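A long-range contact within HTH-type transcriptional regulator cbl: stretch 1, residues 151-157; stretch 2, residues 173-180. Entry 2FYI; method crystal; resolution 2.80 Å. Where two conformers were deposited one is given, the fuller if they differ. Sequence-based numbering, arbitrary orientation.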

# COMPACT_ATOMS: atom_id res chain seq x y z
N ILE A 151 1.85 -0.61 -8.78
CA ILE A 151 2.64 -0.86 -9.96
C ILE A 151 1.92 -1.75 -10.95
O ILE A 151 1.89 -1.45 -12.14
CB ILE A 151 4.00 -1.46 -9.63
CG1 ILE A 151 4.76 -0.53 -8.68
CG2 ILE A 151 4.83 -1.59 -10.88
CD1 ILE A 151 6.06 -1.10 -8.13
N LYS A 152 1.31 -2.84 -10.50
CA LYS A 152 0.60 -3.71 -11.47
C LYS A 152 -0.49 -2.95 -12.24
O LYS A 152 -0.60 -3.08 -13.46
CB LYS A 152 -0.01 -4.95 -10.83
CG LYS A 152 1.02 -5.99 -10.46
CD LYS A 152 0.53 -6.79 -9.26
CE LYS A 152 1.54 -7.84 -8.77
NZ LYS A 152 0.99 -8.48 -7.50
N THR A 153 -1.27 -2.15 -11.53
CA THR A 153 -2.37 -1.44 -12.16
C THR A 153 -1.87 -0.53 -13.27
O THR A 153 -2.48 -0.48 -14.35
CB THR A 153 -3.15 -0.67 -11.11
OG1 THR A 153 -3.67 -1.61 -10.16
CG2 THR A 153 -4.29 0.15 -11.69
N TYR A 154 -0.76 0.18 -13.05
CA TYR A 154 -0.37 1.20 -14.02
C TYR A 154 0.38 0.61 -15.21
O TYR A 154 0.37 1.19 -16.31
CB TYR A 154 0.28 2.44 -13.35
CG TYR A 154 -0.82 3.20 -12.74
CD1 TYR A 154 -1.21 2.97 -11.42
CD2 TYR A 154 -1.59 4.03 -13.51
CE1 TYR A 154 -2.31 3.63 -10.87
CE2 TYR A 154 -2.70 4.67 -12.98
CZ TYR A 154 -3.06 4.48 -11.67
OH TYR A 154 -4.19 5.13 -11.17
N VAL A 155 0.99 -0.56 -15.00
CA VAL A 155 1.65 -1.23 -16.12
C VAL A 155 0.55 -1.76 -17.01
O VAL A 155 0.58 -1.63 -18.24
CB VAL A 155 2.54 -2.39 -15.64
CG1 VAL A 155 2.94 -3.28 -16.81
CG2 VAL A 155 3.78 -1.86 -14.86
N ALA A 156 -0.46 -2.35 -16.38
CA ALA A 156 -1.61 -2.85 -17.11
C ALA A 156 -2.29 -1.71 -17.86
O ALA A 156 -2.71 -1.90 -18.97
CB ALA A 156 -2.58 -3.50 -16.17
N LEU A 157 -2.37 -0.53 -17.26
CA LEU A 157 -3.05 0.59 -17.87
C LEU A 157 -2.33 1.14 -19.08
O LEU A 157 -2.96 1.77 -19.91
CB LEU A 157 -3.15 1.72 -16.87
CG LEU A 157 -4.24 2.72 -17.22
CD1 LEU A 157 -5.57 2.06 -16.99
CD2 LEU A 157 -4.10 3.93 -16.33
N GLU A 173 -1.60 -14.58 -10.75
CA GLU A 173 -0.56 -13.87 -11.52
C GLU A 173 -1.06 -13.25 -12.84
O GLU A 173 -1.84 -13.85 -13.60
CB GLU A 173 0.69 -14.75 -11.71
CG GLU A 173 0.43 -16.14 -12.30
CD GLU A 173 0.71 -16.20 -13.81
OE1 GLU A 173 0.84 -17.32 -14.35
OE2 GLU A 173 0.80 -15.13 -14.46
N GLU A 174 -0.60 -12.01 -13.05
CA GLU A 174 -1.06 -11.04 -14.06
C GLU A 174 -1.55 -11.58 -15.41
O GLU A 174 -0.80 -12.19 -16.17
CB GLU A 174 0.07 -10.04 -14.27
CG GLU A 174 0.76 -9.53 -12.96
CD GLU A 174 1.82 -10.47 -12.35
OE1 GLU A 174 2.12 -10.31 -11.15
OE2 GLU A 174 2.38 -11.35 -13.04
N GLU A 175 -2.82 -11.32 -15.71
CA GLU A 175 -3.49 -11.75 -16.95
C GLU A 175 -2.67 -11.69 -18.24
O GLU A 175 -2.34 -12.71 -18.85
CB GLU A 175 -4.77 -10.90 -17.16
CG GLU A 175 -4.82 -9.50 -16.40
CD GLU A 175 -3.78 -8.40 -16.87
OE1 GLU A 175 -3.70 -8.04 -18.07
OE2 GLU A 175 -3.06 -7.87 -15.99
N ASN A 176 -2.38 -10.46 -18.66
CA ASN A 176 -1.70 -10.16 -19.91
C ASN A 176 -0.43 -9.41 -19.66
O ASN A 176 -0.01 -8.59 -20.49
CB ASN A 176 -2.58 -9.28 -20.80
CG ASN A 176 -3.86 -9.94 -21.17
OD1 ASN A 176 -3.97 -10.50 -22.27
ND2 ASN A 176 -4.84 -9.92 -20.27
N LEU A 177 0.17 -9.64 -18.51
CA LEU A 177 1.47 -9.10 -18.22
C LEU A 177 2.42 -10.27 -18.16
O LEU A 177 1.99 -11.40 -17.96
CB LEU A 177 1.46 -8.39 -16.88
CG LEU A 177 0.43 -7.30 -16.64
CD1 LEU A 177 0.79 -6.61 -15.35
CD2 LEU A 177 0.40 -6.33 -17.80
N ILE A 178 3.71 -9.98 -18.30
CA ILE A 178 4.75 -11.00 -18.23
C ILE A 178 5.95 -10.45 -17.43
O ILE A 178 6.24 -9.25 -17.50
CB ILE A 178 5.16 -11.46 -19.65
CG1 ILE A 178 6.40 -12.35 -19.62
CG2 ILE A 178 5.37 -10.27 -20.57
CD1 ILE A 178 6.60 -13.15 -20.90
N ARG A 179 6.61 -11.31 -16.66
CA ARG A 179 7.80 -10.92 -15.90
C ARG A 179 9.09 -11.25 -16.66
O ARG A 179 9.29 -12.37 -17.03
CB ARG A 179 7.79 -11.60 -14.53
CG ARG A 179 7.06 -10.81 -13.47
CD ARG A 179 6.24 -11.68 -12.47
NE ARG A 179 5.34 -10.84 -11.66
CZ ARG A 179 5.73 -10.09 -10.61
NH1 ARG A 179 7.01 -10.10 -10.22
NH2 ARG A 179 4.85 -9.34 -9.95
N LEU A 180 9.94 -10.27 -16.93
CA LEU A 180 11.20 -10.58 -17.59
C LEU A 180 12.32 -10.58 -16.54
O LEU A 180 12.35 -9.73 -15.62
CB LEU A 180 11.50 -9.58 -18.69
CG LEU A 180 10.42 -9.35 -19.77
CD1 LEU A 180 10.80 -8.36 -20.86
CD2 LEU A 180 10.07 -10.68 -20.35

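How does the backbone bring the two stretches together? Residues 151-157 belong to a helix that begins earlier in the chain, held by i-to-i+4 hydrogen bonds such as Ala-156 N to Lys-152 O at 3.0 Å. Stretch 2 approaches as a loop and becomes a strand at Leu-177. The helix and strand axes come no nearer than 10.2 Å and cross at 112°. Contact is made mainly through side chains, and no hydrogen bond links the two stretches.

What does the loop at the start of stretch 2 offer the helix? The CA-to-CB bond of Glu-174 points toward the helix, and Glu-174 OE1 lies 3.5 Å from Lys-152 CE. The charges attract, but Lys-152 NZ stays 4.2 Å from Glu-174 OE1, beyond a salt bridge; that amine is hydrogen-bonded to a residue flanking one of the stretches. The Glu-174 side chain is poorly ordered, so these distances deserve some caution. Next along, Glu-175 only brushes the helix, with OE2 4.4 Å from Ala-156 CB, while its OE1 accepts a hydrogen bond from Asn-176 ND2 at 3.1 Å.

Where is the apolar centre of the contact? Leu-177, buried and with its CA-to-CB bond directed toward the helix, supplies it. Leu-177 CD2 sits 4.1 Å from Val-155 CG1 and 4.1 Å from Ala-156 CA. Leu-177 CD1 lies 4.2 Å from Val-155 CG1 as well, and 4.2 Å from Lys-152 O, an oxygen already engaged within the helix.

How does Arg-179 join in from the strand? Its CA-to-CB bond points sideways, yet the guanidinium comes nearer, with NH2 3.8 Å from Lys-152 CE. The lysine carbon lies at the guanidinium edge, near its plane. Within stretch 2, Arg-179 NH2 forms a salt bridge with Glu-174 OE1 at 3.1 Å, placing that carboxylate oxygen close to both basic side chains.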